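Local structure of LEOA (Escherichia coli, 4AUR) at residues S317-V321 and V388-L392. The protein is a bacterial dynamin-like GTPase that probably binds and hydrolyses GTP, and may be connected with the LT toxin of enterotoxigenic strains. Residues are numbered along the deposited sequence.
Sequences SRIEV and VSQRL
Segments 317-321 and 388-392 are single turns inside two long alpha-helices, 275-343 and 368-408. The two segment axes are antiparallel, at 168°, and approach to 10.2 Å. Each turn has one backbone hydrogen bond within the segment: Val321 N to Ser317 O, 3.0 Å, and Leu392 N to Val388 O, 3.1 Å. The register pairs Ser317 with Val388, their CA atoms 6.3 Å apart.

Val388 is the centre of the contact. Its chi1 is t (161°). Val388 CG1 packs 3.9 Å from Ser317 CA and 4.0 Å from Val321 CG2, while Val388 CG2 lies 3.7 Å from Glu320 CD. Val321 is also t and points sideways. Ser317, chi1 m, points toward the other helix, its CB 4.0 Å from Val388 CG1. Ser317 OG sits 3.6 Å from Leu392 CB and hydrogen-bonds back to Asp313 O in its own helix. Leu392 (t,p) also touches Ile532 and Met535 of helix 530-544.

Glu320 is extended (t,t) and reaches across beside Val388. Glu320 OE1 meets Arg391 NH1 at 3.7 Å in a long salt bridge, near the plane of the guanidinium. Arg391 starts m,t, then bends at chi3 (-94°) to bring NH1 back to Glu320.

Arg318 points away and forms a salt bridge with Glu536 of helix 530-544. Helix 521-528 covers Val321. This is antiparallel helix packing within the elongated helical bundle of a dynamin-like protein.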
ATOM      1  N   SER A 317      -6.895 -31.320  12.114  1.00 27.09           N
ATOM      2  CA  SER A 317      -7.697 -31.634  13.260  1.00 25.23           C
ATOM      3  C   SER A 317      -8.491 -32.915  13.058  1.00 25.57           C
ATOM      4  O   SER A 317      -8.333 -33.886  13.812  1.00 24.90           O
ATOM      5  CB  SER A 317      -8.647 -30.482  13.525  1.00 24.21           C
ATOM      6  OG  SER A 317      -7.914 -29.387  14.031  1.00 23.12           O
ATOM      7  N   ARG A 318      -9.323 -32.946  12.031  1.00 23.23           N
ATOM      8  CA  ARG A 318     -10.134 -34.117  11.840  1.00 23.60           C
ATOM      9  C   ARG A 318      -9.283 -35.353  11.681  1.00 23.26           C
ATOM     10  O   ARG A 318      -9.602 -36.378  12.230  1.00 23.95           O
ATOM     11  CB  ARG A 318     -11.062 -33.956  10.651  1.00 24.57           C
ATOM     12  CG  ARG A 318     -12.074 -32.837  10.831  1.00 25.04           C
ATOM     13  CD  ARG A 318     -13.366 -33.122  10.116  1.00 26.12           C
ATOM     14  NE  ARG A 318     -13.807 -31.972   9.331  1.00 27.73           N
ATOM     15  CZ  ARG A 318     -14.925 -31.286   9.532  1.00 26.37           C
ATOM     16  NH1 ARG A 318     -15.757 -31.572  10.518  1.00 26.95           N
ATOM     17  NH2 ARG A 318     -15.204 -30.298   8.726  1.00 27.04           N
ATOM     18  N   ILE A 319      -8.200 -35.255  10.915  1.00 24.72           N
ATOM     19  CA  ILE A 319      -7.296 -36.386  10.689  1.00 23.53           C
ATOM     20  C   ILE A 319      -6.702 -36.874  12.005  1.00 25.49           C
ATOM     21  O   ILE A 319      -6.502 -38.059  12.198  1.00 25.07           O
ATOM     22  CB  ILE A 319      -6.165 -35.979   9.747  1.00 22.94           C
ATOM     23  CG1 ILE A 319      -6.642 -36.080   8.319  1.00 23.39           C
ATOM     24  CG2 ILE A 319      -4.912 -36.838   9.933  1.00 22.95           C
ATOM     25  CD1 ILE A 319      -5.703 -35.415   7.338  1.00 24.57           C
ATOM     26  N   GLU A 320      -6.416 -35.948  12.907  1.00 27.41           N
ATOM     27  CA  GLU A 320      -5.838 -36.308  14.169  1.00 30.50           C
ATOM     28  C   GLU A 320      -6.838 -37.033  15.077  1.00 29.79           C
ATOM     29  O   GLU A 320      -6.527 -38.070  15.645  1.00 31.74           O
ATOM     30  CB  GLU A 320      -5.277 -35.084  14.869  1.00 33.50           C
ATOM     31  CG  GLU A 320      -4.255 -35.486  15.901  1.00 39.44           C
ATOM     32  CD  GLU A 320      -3.615 -34.314  16.592  1.00 46.39           C
ATOM     33  OE1 GLU A 320      -3.631 -33.198  16.000  1.00 45.52           O
ATOM     34  OE2 GLU A 320      -3.094 -34.539  17.719  1.00 49.37           O
ATOM     35  N   VAL A 321      -8.033 -36.495  15.209  1.00 27.71           N
ATOM     36  CA  VAL A 321      -9.053 -37.132  15.991  1.00 25.82           C
ATOM     37  C   VAL A 321      -9.352 -38.523  15.468  1.00 25.95           C
ATOM     38  O   VAL A 321      -9.496 -39.452  16.255  1.00 25.29           O
ATOM     39  CB  VAL A 321     -10.314 -36.279  15.996  1.00 27.06           C
ATOM     40  CG1 VAL A 321     -11.546 -37.070  16.464  1.00 26.77           C
ATOM     41  CG2 VAL A 321     -10.060 -35.055  16.869  1.00 28.16           C
ATOM     42  N   VAL A 388      -7.396 -31.178  20.914  1.00 28.33           N
ATOM     43  CA  VAL A 388      -7.184 -30.933  19.487  1.00 29.48           C
ATOM     44  C   VAL A 388      -8.055 -29.771  19.039  1.00 30.55           C
ATOM     45  O   VAL A 388      -7.602 -28.847  18.364  1.00 30.24           O
ATOM     46  CB  VAL A 388      -7.516 -32.188  18.639  1.00 30.74           C
ATOM     47  CG1 VAL A 388      -7.752 -31.853  17.160  1.00 30.19           C
ATOM     48  CG2 VAL A 388      -6.397 -33.217  18.776  1.00 31.49           C
ATOM     49  N   SER A 389      -9.312 -29.821  19.436  1.00 29.83           N
ATOM     50  CA  SER A 389     -10.253 -28.791  19.086  1.00 30.91           C
ATOM     51  C   SER A 389      -9.892 -27.471  19.765  1.00 32.08           C
ATOM     52  O   SER A 389     -10.255 -26.387  19.284  1.00 32.54           O
ATOM     53  CB  SER A 389     -11.660 -29.218  19.487  1.00 30.76           C
ATOM     54  OG  SER A 389     -11.903 -28.789  20.795  1.00 34.49           O
ATOM     55  N   GLN A 390      -9.175 -27.556  20.877  1.00 30.88           N
ATOM     56  CA  GLN A 390      -8.725 -26.365  21.524  1.00 32.64           C
ATOM     57  C   GLN A 390      -7.562 -25.714  20.804  1.00 31.67           C
ATOM     58  O   GLN A 390      -7.478 -24.502  20.772  1.00 33.52           O
ATOM     59  CB  GLN A 390      -8.335 -26.628  22.969  1.00 34.75           C
ATOM     60  CG  GLN A 390      -8.439 -25.368  23.833  1.00 37.38           C
ATOM     61  CD  GLN A 390      -9.832 -25.148  24.415  1.00 38.43           C
ATOM     62  OE1 GLN A 390     -10.694 -26.038  24.413  1.00 39.50           O
ATOM     63  NE2 GLN A 390     -10.049 -23.957  24.933  1.00 41.38           N
ATOM     64  N   ARG A 391      -6.657 -26.505  20.253  1.00 31.28           N
ATOM     65  CA  ARG A 391      -5.557 -25.954  19.470  1.00 31.93           C
ATOM     66  C   ARG A 391      -6.047 -25.355  18.164  1.00 31.53           C
ATOM     67  O   ARG A 391      -5.442 -24.428  17.641  1.00 33.60           O
ATOM     68  CB  ARG A 391      -4.497 -27.006  19.179  1.00 35.53           C
ATOM     69  CG  ARG A 391      -3.502 -27.150  20.314  1.00 39.53           C
ATOM     70  CD  ARG A 391      -2.411 -28.169  20.015  1.00 42.74           C
ATOM     71  NE  ARG A 391      -2.755 -29.485  20.553  1.00 44.59           N
ATOM     72  CZ  ARG A 391      -3.111 -30.540  19.831  1.00 45.50           C
ATOM     73  NH1 ARG A 391      -3.177 -30.488  18.493  1.00 44.00           N
ATOM     74  NH2 ARG A 391      -3.408 -31.664  20.470  1.00 44.63           N
ATOM     75  N   LEU A 392      -7.139 -25.882  17.639  1.00 29.48           N
ATOM     76  CA  LEU A 392      -7.710 -25.349  16.433  1.00 28.72           C
ATOM     77  C   LEU A 392      -8.357 -23.997  16.720  1.00 28.35           C
ATOM     78  O   LEU A 392      -8.158 -23.060  15.970  1.00 29.65           O
ATOM     79  CB  LEU A 392      -8.713 -26.343  15.827  1.00 28.36           C
ATOM     80  CG  LEU A 392      -9.810 -25.826  14.895  1.00 27.59           C
ATOM     81  CD1 LEU A 392      -9.218 -25.169  13.661  1.00 27.78           C
ATOM     82  CD2 LEU A 392     -10.703 -26.992  14.511  1.00 27.19           C
TER